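PDB 4TZH: Lic12234 from Leptospira interrogans, which is of unknown function but, as a leucine-rich repeat protein of a human pathogen and a suspected virulence factor, probably acts through binding other molecules. Local coordinates for residues Glu59-Leu63 with Glu82-Leu86; Leu109-Leu115 with Leu132-Leu138; Thr123-Ile129 with Thr146-Leu152; Leu158-Trp164 with Gln183-Ile189. One frame throughout, in Å; residues are numbered along the deposited sequence.

How the contacts relate
The four contacts illustrate how a leucine-rich repeat solenoid stacks one coil on the next; contacts 1 to 3 pair equivalent pieces of successive coils, and contact 4 adds the last strand of the sheet, 186-188. Contacts 2 and 4 hold strands of the same parallel sheet and rest on backbone hydrogen bonds; V136 and L138 of contact 2 bond on to R159 and N162 of contact 4. Contacts 1 and 3 join loops and 3-10 turns, where packing does more of the work. Contact 1 is mostly buried, without hydrogen bonds between its segments; the others are partly buried, leucines and isoleucines inward, polar groups outward. Zinc occurs in contacts 1 and 4, tryptophan and arginine bonds in contact 4. L138 and L152 connect contacts 2 and 3.

Contact 1 of 4, residues Glu59-Leu63 with Glu82-Leu86; sequences EIGIL and EIQKL. With ZN (zinc ion), chain F.
K85 lies along the backbone of G61 from CB to its amine. CB starts 3.4 Å from the carbonyl oxygen O of G61. CG and CD pass the same oxygen at longer range, and a bend at chi3 (-79°) folds the chain back, bringing CE to 3.6 Å from CA of G61. The tip then runs alongside the I62 side chain, both pointing the same way, with NZ of K85 4.1 Å from CD1 of I62. Glycine at position 61 presents bare backbone to this aliphatic chain, and its CA also sits 3.4 Å from O of E82. The two segments are 3-10 turns of adjacent coils in the leucine-rich repeat, EIGIL over EIQKL, stacked on the side of the solenoid away from its parallel sheet. On the interior side, L86 pushes its CD2 methyl between two carbonyl oxygens, 3.5 Å from O of I60 and 3.4 Å from O of L63. Both oxygens belong to the preceding turn, where O of I60 accepts the backbone N-H of L63. The CG2 branches of I60 and I83 meet at 4.1 Å, the two side chains crossing at a slant. E82 begins toward G61 with its CB, but its carboxylate turns away and chelates a zinc ion, OE1 at 2.1 Å and OE2 more loosely; E58 binds the same metal.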
# COMPACT_ATOMS: atom_id res chain seq x y z
N GLU A 59 16.08 3.05 2.93
CA GLU A 59 16.55 3.19 1.54
C GLU A 59 15.44 3.10 0.51
O GLU A 59 15.64 3.53 -0.63
CB GLU A 59 17.61 2.13 1.22
CG GLU A 59 18.96 2.41 1.86
CD GLU A 59 19.14 2.09 3.34
OE1 GLU A 59 18.19 1.56 3.97
OE2 GLU A 59 20.23 2.38 3.87
N ILE A 60 14.25 2.62 0.90
CA ILE A 60 13.15 2.54 -0.06
C ILE A 60 12.80 3.92 -0.62
O ILE A 60 12.35 4.01 -1.76
CB ILE A 60 11.90 1.87 0.60
CG1 ILE A 60 10.91 1.31 -0.46
CG2 ILE A 60 11.15 2.80 1.56
CD1 ILE A 60 11.33 -0.08 -0.99
N GLY A 61 13.00 4.97 0.16
CA GLY A 61 12.63 6.30 -0.29
C GLY A 61 13.45 6.83 -1.45
O GLY A 61 13.08 7.84 -2.04
N ILE A 62 14.58 6.16 -1.80
CA ILE A 62 15.40 6.58 -2.95
C ILE A 62 14.71 6.17 -4.26
O ILE A 62 15.04 6.70 -5.33
CB ILE A 62 16.83 5.97 -2.81
CG1 ILE A 62 17.52 6.42 -1.51
CG2 ILE A 62 17.74 6.23 -4.05
CD1 ILE A 62 17.69 7.98 -1.31
N LEU A 63 13.78 5.21 -4.17
CA LEU A 63 13.10 4.67 -5.34
C LEU A 63 11.97 5.60 -5.80
O LEU A 63 10.82 5.18 -5.91
CB LEU A 63 12.60 3.26 -5.06
CG LEU A 63 13.59 2.25 -4.54
CD1 LEU A 63 12.89 0.90 -4.30
CD2 LEU A 63 14.74 2.07 -5.50
N GLU A 82 10.48 7.34 5.29
CA GLU A 82 10.92 7.54 3.91
C GLU A 82 9.92 7.03 2.86
O GLU A 82 10.05 7.38 1.69
CB GLU A 82 12.31 6.95 3.67
CG GLU A 82 13.44 7.76 4.33
CD GLU A 82 13.72 7.56 5.81
OE1 GLU A 82 12.98 6.82 6.50
OE2 GLU A 82 14.76 8.11 6.26
N ILE A 83 8.90 6.25 3.28
CA ILE A 83 7.86 5.86 2.31
C ILE A 83 7.18 7.10 1.73
O ILE A 83 6.66 7.04 0.61
CB ILE A 83 6.82 4.88 2.91
CG1 ILE A 83 6.00 5.47 4.09
CG2 ILE A 83 7.48 3.59 3.30
CD1 ILE A 83 4.62 4.75 4.36
N GLN A 84 7.20 8.22 2.44
CA GLN A 84 6.56 9.43 1.94
C GLN A 84 7.18 9.95 0.64
O GLN A 84 6.55 10.77 -0.03
CB GLN A 84 6.53 10.53 3.00
CG GLN A 84 7.88 11.16 3.23
CD GLN A 84 7.84 12.06 4.43
OE1 GLN A 84 6.92 12.86 4.62
NE2 GLN A 84 8.81 11.89 5.28
N LYS A 85 8.43 9.51 0.31
CA LYS A 85 9.09 9.96 -0.90
C LYS A 85 8.60 9.22 -2.14
O LYS A 85 8.99 9.59 -3.25
CB LYS A 85 10.62 9.82 -0.76
CG LYS A 85 11.16 10.69 0.37
CD LYS A 85 12.68 10.79 0.34
CE LYS A 85 13.36 9.57 0.93
NZ LYS A 85 14.83 9.74 1.10
N LEU A 86 7.74 8.20 -1.98
CA LEU A 86 7.23 7.43 -3.12
C LEU A 86 6.07 8.16 -3.78
O LEU A 86 4.94 7.68 -3.83
CB LEU A 86 6.87 6.01 -2.66
CG LEU A 86 8.00 5.24 -2.00
CD1 LEU A 86 7.52 3.86 -1.56
CD2 LEU A 86 9.24 5.11 -2.93
ZN ZN F . 13.85 7.28 8.32

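Contact 2 of 4, residues Leu109-Leu115 with Leu132-Leu138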
# COMPACT_ATOMS: atom_id res chain seq x y z
N LEU A 109 1.30 9.66 -0.23
CA LEU A 109 1.46 8.95 -1.51
C LEU A 109 0.50 9.63 -2.49
O LEU A 109 -0.57 9.12 -2.82
CB LEU A 109 1.15 7.47 -1.27
CG LEU A 109 2.08 6.77 -0.27
CD1 LEU A 109 1.63 5.35 0.02
CD2 LEU A 109 3.52 6.80 -0.73
N GLU A 110 0.92 10.78 -2.99
CA GLU A 110 0.09 11.65 -3.78
C GLU A 110 -0.60 11.05 -4.98
O GLU A 110 -1.75 11.47 -5.28
CB GLU A 110 0.91 12.88 -4.22
CG GLU A 110 0.93 13.96 -3.15
CD GLU A 110 2.20 14.78 -3.07
OE1 GLU A 110 2.50 15.52 -4.04
OE2 GLU A 110 2.86 14.73 -2.01
N LYS A 111 0.04 10.09 -5.69
CA LYS A 111 -0.57 9.56 -6.90
C LYS A 111 -1.24 8.21 -6.62
O LYS A 111 -1.69 7.55 -7.56
CB LYS A 111 0.50 9.36 -7.97
CG LYS A 111 0.90 10.67 -8.65
CD LYS A 111 1.92 10.30 -9.75
CE LYS A 111 2.43 11.51 -10.45
NZ LYS A 111 3.43 11.05 -11.45
N LEU A 112 -1.32 7.79 -5.35
CA LEU A 112 -1.86 6.44 -5.09
C LEU A 112 -3.30 6.32 -5.52
O LEU A 112 -4.14 7.15 -5.10
CB LEU A 112 -1.69 6.14 -3.60
CG LEU A 112 -1.89 4.67 -3.21
CD1 LEU A 112 -0.82 3.78 -3.83
CD2 LEU A 112 -1.88 4.50 -1.69
N GLY A 113 -3.57 5.30 -6.31
CA GLY A 113 -4.91 5.08 -6.82
C GLY A 113 -5.56 3.84 -6.26
O GLY A 113 -6.79 3.82 -6.10
N ILE A 114 -4.76 2.80 -5.96
CA ILE A 114 -5.34 1.54 -5.49
C ILE A 114 -4.56 1.10 -4.28
O ILE A 114 -3.33 1.02 -4.32
CB ILE A 114 -5.25 0.48 -6.63
CG1 ILE A 114 -6.11 0.94 -7.85
CG2 ILE A 114 -5.76 -0.87 -6.10
CD1 ILE A 114 -5.96 0.22 -9.15
N LEU A 115 -5.28 0.89 -3.15
CA LEU A 115 -4.65 0.51 -1.90
C LEU A 115 -5.35 -0.73 -1.35
O LEU A 115 -6.54 -0.65 -1.04
CB LEU A 115 -4.72 1.67 -0.91
CG LEU A 115 -4.18 1.44 0.49
CD1 LEU A 115 -2.75 0.87 0.48
CD2 LEU A 115 -4.19 2.71 1.30
N LEU A 132 -5.23 11.29 0.37
CA LEU A 132 -5.01 10.50 -0.85
C LEU A 132 -5.99 10.88 -1.93
O LEU A 132 -6.91 10.13 -2.26
CB LEU A 132 -5.05 9.01 -0.52
CG LEU A 132 -3.96 8.57 0.45
CD1 LEU A 132 -4.15 7.12 0.82
CD2 LEU A 132 -2.55 8.77 -0.16
N GLU A 133 -5.78 12.06 -2.52
CA GLU A 133 -6.74 12.63 -3.47
C GLU A 133 -7.01 11.80 -4.70
O GLU A 133 -8.09 11.93 -5.30
CB GLU A 133 -6.33 14.05 -3.90
CG GLU A 133 -6.16 15.02 -2.75
CD GLU A 133 -5.95 16.48 -3.09
OE1 GLU A 133 -6.57 16.97 -4.06
OE2 GLU A 133 -5.22 17.16 -2.33
N ASN A 134 -6.04 10.96 -5.12
CA ASN A 134 -6.21 10.19 -6.33
C ASN A 134 -6.70 8.76 -6.06
O ASN A 134 -6.78 7.95 -6.97
CB ASN A 134 -4.88 10.17 -7.08
CG ASN A 134 -4.61 11.50 -7.74
OD1 ASN A 134 -3.54 12.11 -7.52
ND2 ASN A 134 -5.55 11.94 -8.54
N LEU A 135 -7.04 8.45 -4.79
CA LEU A 135 -7.45 7.09 -4.46
C LEU A 135 -8.79 6.76 -5.09
O LEU A 135 -9.76 7.50 -4.86
CB LEU A 135 -7.47 6.93 -2.96
CG LEU A 135 -7.36 5.50 -2.44
CD1 LEU A 135 -6.00 4.88 -2.79
CD2 LEU A 135 -7.62 5.45 -0.97
N VAL A 136 -8.85 5.63 -5.82
CA VAL A 136 -10.04 5.15 -6.52
C VAL A 136 -10.61 3.90 -5.83
O VAL A 136 -11.82 3.66 -5.82
CB VAL A 136 -9.69 4.89 -8.00
CG1 VAL A 136 -10.86 4.28 -8.77
CG2 VAL A 136 -9.23 6.19 -8.68
N SER A 137 -9.71 3.09 -5.27
CA SER A 137 -10.18 1.85 -4.66
C SER A 137 -9.44 1.63 -3.34
O SER A 137 -8.21 1.72 -3.30
CB SER A 137 -9.91 0.68 -5.60
OG SER A 137 -10.39 -0.51 -5.00
N LEU A 138 -10.21 1.39 -2.27
CA LEU A 138 -9.64 1.16 -0.95
C LEU A 138 -10.26 -0.12 -0.41
O LEU A 138 -11.48 -0.14 -0.19
CB LEU A 138 -9.90 2.34 -0.02
CG LEU A 138 -9.45 2.22 1.43
CD1 LEU A 138 -7.95 1.90 1.54
CD2 LEU A 138 -9.77 3.50 2.20
O HOH W 1 -3.81 9.55 -3.79
O HOH W 2 -8.31 -1.77 -3.47
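Two neighbouring strands of the leucine-rich repeat sheet, each entered through a type I turn, pair in parallel here: L112 and L135 end the turns, and I114 with S137 and L115 with L138 form the bridges. G113 O is gripped by two N-H groups. V136 N reaches it at 2.8 Å in the carbonyl plane, on a lone pair, while S137 N approaches nearly along the C=O direction at 3.1 Å. L115 N returns the pairing to S137 O. Beneath the strands, the repeat leucines stack on their equivalents one coil away. L115 and L138 run side by side, pointing the same way, as the matched torsions (chi1 177° and 176°) on paired strands allow; CD1 of L138 comes 3.9 Å from CD2 of L115. L112 and L135 repeat that parallel arrangement. CD1 of L135 also reaches under the preceding strand, 3.9 Å from CB of L115. At the turns, L132 CD2 presses on the L109 carbonyl, 3.3 Å from its O. One water links the turns by accepting from N134 N and lying near the E110 and L112 carbonyls. On the opposite face of the sheet from L115, a second water donates to L115 O and sits 2.9 Å from OG of S137.

Contact 3 of 4, residues Thr123-Ile129 with Thr146-Leu152; sequences TTLPKEI and TSIPDEL
The T124 hydroxyl meets the backbone carbonyl of S147. With OG1 turned anti to the backbone N (chi1 -167°), this hydroxyl is directed across the gap and donates to S147 O at 3.1 Å. It arrives from above the carbonyl plane, far from the lone-pair directions. One residue earlier the link is between backbones, T146 N donating to T123 O at 2.8 Å in a nearly straight bond. Next along the segments comes an apolar group. P149 offers its ring to the preceding coil: CG lies 3.5 Å from L125 O, and CD packs on CB of L125. The I129 and P149 side chains cross at about a right angle, CG2 of I129 touching CG of P149. The same CG2 branch meets CD1 of L152 at 3.7 Å, I129 and L152 lying side by side and pointing the same way. L125 instead slants across L152, its CD1 3.9 Å from CD1 of L152. On the surface, E151 bends at chi2 (86°), which folds its carboxylate back over K127; CD of E151 is 3.6 Å from CB of K127. The lysine chain runs out extended, keeping its NZ 6.6 Å from OE2 of E151, so this is packing and not a salt bridge. Such superposition of like segments, TTLPKEI on TSIPDEL, is the coil-on-coil stacking of a leucine-rich repeat solenoid.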
# COMPACT_ATOMS: atom_id res chain seq x y z
N THR A 123 -7.49 -1.32 13.23
CA THR A 123 -8.62 -0.95 14.06
C THR A 123 -9.25 0.33 13.56
O THR A 123 -10.41 0.58 13.82
CB THR A 123 -8.27 -0.90 15.56
OG1 THR A 123 -7.29 0.13 15.74
CG2 THR A 123 -7.74 -2.23 16.06
N THR A 124 -8.48 1.13 12.82
CA THR A 124 -8.94 2.38 12.20
C THR A 124 -7.96 2.80 11.13
O THR A 124 -7.03 2.06 10.79
CB THR A 124 -9.17 3.49 13.25
OG1 THR A 124 -9.90 4.55 12.62
CG2 THR A 124 -7.86 4.02 13.87
N LEU A 125 -8.19 3.98 10.57
CA LEU A 125 -7.30 4.58 9.60
C LEU A 125 -6.89 5.92 10.16
O LEU A 125 -7.70 6.55 10.86
CB LEU A 125 -8.02 4.79 8.26
CG LEU A 125 -8.49 3.51 7.56
CD1 LEU A 125 -9.49 3.83 6.46
CD2 LEU A 125 -7.32 2.71 7.04
N PRO A 126 -5.66 6.38 9.86
CA PRO A 126 -5.26 7.70 10.37
C PRO A 126 -6.01 8.79 9.64
O PRO A 126 -6.42 8.59 8.49
CB PRO A 126 -3.75 7.75 10.06
CG PRO A 126 -3.57 6.86 8.88
CD PRO A 126 -4.60 5.75 9.05
N LYS A 127 -6.16 9.96 10.26
CA LYS A 127 -6.86 11.08 9.62
C LYS A 127 -6.22 11.46 8.28
O LYS A 127 -6.92 11.89 7.36
CB LYS A 127 -6.94 12.29 10.57
CG LYS A 127 -5.59 12.84 11.01
CD LYS A 127 -5.74 13.85 12.16
CE LYS A 127 -4.39 14.38 12.58
NZ LYS A 127 -4.44 15.04 13.92
N GLU A 128 -4.90 11.26 8.16
CA GLU A 128 -4.13 11.59 6.97
C GLU A 128 -4.52 10.75 5.76
O GLU A 128 -4.10 11.06 4.65
CB GLU A 128 -2.61 11.52 7.23
CG GLU A 128 -2.12 12.56 8.24
CD GLU A 128 -2.29 12.21 9.70
OE1 GLU A 128 -2.71 11.08 10.01
OE2 GLU A 128 -1.97 13.08 10.55
N ILE A 129 -5.34 9.69 5.95
CA ILE A 129 -5.84 8.90 4.82
C ILE A 129 -6.63 9.80 3.83
O ILE A 129 -6.62 9.55 2.63
CB ILE A 129 -6.68 7.68 5.30
CG1 ILE A 129 -6.85 6.63 4.17
CG2 ILE A 129 -8.06 8.10 5.84
CD1 ILE A 129 -5.73 5.73 4.00
N THR A 146 -12.87 -0.68 14.06
CA THR A 146 -13.85 -0.26 15.07
C THR A 146 -14.39 1.12 14.75
O THR A 146 -15.46 1.49 15.27
CB THR A 146 -13.32 -0.33 16.51
OG1 THR A 146 -12.14 0.45 16.63
CG2 THR A 146 -13.09 -1.75 16.98
N SER A 147 -13.66 1.89 13.94
CA SER A 147 -14.09 3.21 13.50
C SER A 147 -13.47 3.55 12.16
O SER A 147 -12.43 2.99 11.78
CB SER A 147 -13.73 4.28 14.53
OG SER A 147 -12.33 4.52 14.58
N ILE A 148 -14.15 4.44 11.43
CA ILE A 148 -13.71 4.99 10.16
C ILE A 148 -13.58 6.52 10.37
O ILE A 148 -14.51 7.12 10.91
CB ILE A 148 -14.68 4.57 9.02
CG1 ILE A 148 -14.44 3.09 8.57
CG2 ILE A 148 -14.66 5.55 7.82
CD1 ILE A 148 -12.96 2.62 8.39
N PRO A 149 -12.44 7.17 10.05
CA PRO A 149 -12.37 8.63 10.28
C PRO A 149 -13.22 9.41 9.29
O PRO A 149 -13.34 9.00 8.14
CB PRO A 149 -10.89 8.96 10.12
CG PRO A 149 -10.40 7.93 9.13
CD PRO A 149 -11.20 6.67 9.42
N ASP A 150 -13.79 10.56 9.74
CA ASP A 150 -14.60 11.41 8.87
C ASP A 150 -13.81 11.90 7.66
O ASP A 150 -14.40 12.12 6.60
CB ASP A 150 -15.16 12.62 9.64
CG ASP A 150 -16.15 12.29 10.73
OD1 ASP A 150 -16.71 11.17 10.70
OD2 ASP A 150 -16.39 13.15 11.59
N GLU A 151 -12.47 12.01 7.79
CA GLU A 151 -11.59 12.44 6.71
C GLU A 151 -11.64 11.51 5.50
O GLU A 151 -11.27 11.93 4.41
CB GLU A 151 -10.14 12.62 7.20
CG GLU A 151 -9.95 13.80 8.15
CD GLU A 151 -10.22 13.54 9.62
OE1 GLU A 151 -10.65 12.41 9.96
OE2 GLU A 151 -9.99 14.46 10.43
N LEU A 152 -12.16 10.28 5.66
CA LEU A 152 -12.31 9.39 4.50
C LEU A 152 -13.24 10.02 3.46
O LEU A 152 -13.07 9.83 2.26
CB LEU A 152 -12.81 8.01 4.94
CG LEU A 152 -12.45 6.86 4.01
CD1 LEU A 152 -10.97 6.57 4.04
CD2 LEU A 152 -13.18 5.60 4.41

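Contact 4 of 4, residues Leu158-Trp164 with Gln183-Ile189; sequences LRILNLW and QEITIEI. With ZN (zinc ion), chain G; ZN (zinc ion), chain K.
Backbone bonds dominate between 158-164 and 183-189, where strand 186-188 pairs in parallel with strand 160-162 at the end of the sheet, completing a beta-alpha-beta unit through helix 173-179. T186 N donates to R159 O, L161 N to T186 O, E188 N to L161 O (2.9 Å, 177°) and L163 N to E188 O. Side chains add polar bonds at both ends. Q183 NE2, which also bonds L155 O, reaches L158 O at 2.9 Å on a lone pair; R159 NH1, also bonded to K156 O, meets L158 O from above the carbonyl plane and E184 O only weakly. W164 NE1 donates to E188 OE1 at 2.9 Å, from above the carboxylate plane. A CH-pi contact joins the same pair, CB of E188 lying 3.8 Å from the centroid of the indole five-membered ring. On the apolar side, L161 CB meets I185 CD1 and I187 CG1, CD2 of L158 comes 3.9 Å from CD1 of I185, and L163 packs on I189. Glutamates bind two zinc ions, E184 OE1 at a long 2.6 Å and E188 OE1 at 2.0 Å. Shared between zinc and indole N-H, OE1 of E188 probably helps to hold its carboxylate as an anion and limits how it can turn.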
# COMPACT_ATOMS: atom_id res chain seq x y z
N LEU A 158 -12.81 8.34 -4.81
CA LEU A 158 -13.00 6.96 -4.35
C LEU A 158 -14.27 6.38 -4.99
O LEU A 158 -15.37 6.97 -4.88
CB LEU A 158 -13.05 6.95 -2.83
CG LEU A 158 -12.89 5.57 -2.20
CD1 LEU A 158 -11.51 4.99 -2.50
CD2 LEU A 158 -13.16 5.62 -0.72
N ARG A 159 -14.12 5.22 -5.65
CA ARG A 159 -15.23 4.56 -6.34
C ARG A 159 -15.65 3.27 -5.67
O ARG A 159 -16.79 2.84 -5.81
CB ARG A 159 -14.90 4.36 -7.83
CG ARG A 159 -14.72 5.70 -8.60
CD ARG A 159 -15.95 6.62 -8.51
NE ARG A 159 -15.71 7.98 -9.01
CZ ARG A 159 -15.76 9.09 -8.27
NH1 ARG A 159 -16.00 9.02 -6.97
NH2 ARG A 159 -15.54 10.27 -8.83
N ILE A 160 -14.72 2.64 -4.94
CA ILE A 160 -15.00 1.41 -4.20
C ILE A 160 -14.39 1.51 -2.83
O ILE A 160 -13.18 1.74 -2.70
CB ILE A 160 -14.46 0.13 -4.89
CG1 ILE A 160 -15.06 -0.04 -6.31
CG2 ILE A 160 -14.77 -1.10 -4.03
CD1 ILE A 160 -14.60 -1.34 -6.99
N LEU A 161 -15.23 1.29 -1.80
CA LEU A 161 -14.75 1.19 -0.43
C LEU A 161 -15.17 -0.20 0.07
O LEU A 161 -16.38 -0.44 0.20
CB LEU A 161 -15.34 2.29 0.47
CG LEU A 161 -15.00 2.20 1.94
CD1 LEU A 161 -13.48 2.33 2.17
CD2 LEU A 161 -15.73 3.30 2.74
N ASN A 162 -14.21 -1.12 0.29
CA ASN A 162 -14.59 -2.48 0.68
C ASN A 162 -14.29 -2.71 2.14
O ASN A 162 -13.12 -2.70 2.55
CB ASN A 162 -13.85 -3.46 -0.22
CG ASN A 162 -14.44 -4.84 -0.07
OD1 ASN A 162 -14.75 -5.27 1.03
ND2 ASN A 162 -14.74 -5.49 -1.22
N LEU A 163 -15.35 -2.90 2.92
CA LEU A 163 -15.26 -3.11 4.37
C LEU A 163 -15.76 -4.49 4.75
O LEU A 163 -16.07 -4.72 5.92
CB LEU A 163 -16.09 -2.03 5.14
CG LEU A 163 -15.69 -0.58 4.81
CD1 LEU A 163 -16.62 0.41 5.50
CD2 LEU A 163 -14.26 -0.31 5.24
N TRP A 164 -15.84 -5.43 3.78
CA TRP A 164 -16.34 -6.77 4.12
C TRP A 164 -15.58 -7.39 5.29
O TRP A 164 -14.39 -7.17 5.46
CB TRP A 164 -16.19 -7.72 2.94
CG TRP A 164 -17.17 -7.49 1.81
CD1 TRP A 164 -18.43 -6.97 1.88
CD2 TRP A 164 -16.97 -7.87 0.44
NE1 TRP A 164 -19.03 -6.98 0.63
CE2 TRP A 164 -18.15 -7.51 -0.27
CE3 TRP A 164 -15.91 -8.44 -0.26
CZ2 TRP A 164 -18.28 -7.74 -1.64
CZ3 TRP A 164 -16.05 -8.67 -1.62
CH2 TRP A 164 -17.21 -8.30 -2.30
N GLN A 183 -21.35 11.79 -3.92
CA GLN A 183 -20.35 11.06 -4.67
C GLN A 183 -20.75 9.70 -5.27
O GLN A 183 -21.47 8.93 -4.63
CB GLN A 183 -19.17 10.86 -3.74
CG GLN A 183 -17.89 10.39 -4.41
CD GLN A 183 -16.79 10.42 -3.40
OE1 GLN A 183 -16.68 11.35 -2.59
NE2 GLN A 183 -15.97 9.39 -3.41
N GLU A 184 -20.22 9.40 -6.48
CA GLU A 184 -20.36 8.13 -7.18
C GLU A 184 -19.42 7.15 -6.45
O GLU A 184 -18.21 7.36 -6.46
CB GLU A 184 -19.89 8.31 -8.62
CG GLU A 184 -20.13 7.18 -9.60
CD GLU A 184 -20.16 7.67 -11.04
OE1 GLU A 184 -19.11 7.59 -11.72
OE2 GLU A 184 -21.20 8.22 -11.46
N ILE A 185 -19.98 6.16 -5.77
CA ILE A 185 -19.19 5.18 -5.02
C ILE A 185 -20.07 3.97 -4.73
O ILE A 185 -21.28 4.12 -4.55
CB ILE A 185 -18.66 5.79 -3.68
CG1 ILE A 185 -17.65 4.86 -2.97
CG2 ILE A 185 -19.79 6.24 -2.72
CD1 ILE A 185 -16.90 5.53 -1.76
N THR A 186 -19.46 2.81 -4.65
CA THR A 186 -20.12 1.64 -4.10
C THR A 186 -19.39 1.29 -2.79
O THR A 186 -18.15 1.25 -2.76
CB THR A 186 -20.26 0.47 -5.09
OG1 THR A 186 -20.98 -0.55 -4.40
CG2 THR A 186 -18.94 -0.06 -5.58
N ILE A 187 -20.15 1.07 -1.75
CA ILE A 187 -19.63 0.75 -0.44
C ILE A 187 -20.05 -0.66 -0.12
O ILE A 187 -21.25 -0.99 -0.18
CB ILE A 187 -20.12 1.78 0.61
CG1 ILE A 187 -19.57 3.19 0.23
CG2 ILE A 187 -19.60 1.39 2.00
CD1 ILE A 187 -20.20 4.35 1.01
N GLU A 188 -19.06 -1.49 0.23
CA GLU A 188 -19.32 -2.87 0.59
C GLU A 188 -19.17 -3.07 2.08
O GLU A 188 -18.09 -2.97 2.61
CB GLU A 188 -18.36 -3.77 -0.21
CG GLU A 188 -18.77 -3.90 -1.68
CD GLU A 188 -20.10 -4.61 -1.90
OE1 GLU A 188 -20.66 -5.16 -0.92
OE2 GLU A 188 -20.59 -4.61 -3.06
N ILE A 189 -20.29 -3.31 2.76
CA ILE A 189 -20.29 -3.55 4.22
C ILE A 189 -21.04 -4.87 4.45
O ILE A 189 -22.17 -5.01 3.95
CB ILE A 189 -20.92 -2.36 5.00
CG1 ILE A 189 -20.13 -1.05 4.79
CG2 ILE A 189 -21.04 -2.69 6.52
CD1 ILE A 189 -20.92 0.25 5.25
ZN ZN G . -20.13 6.28 -13.69
ZN ZN K . -22.38 -5.94 -1.58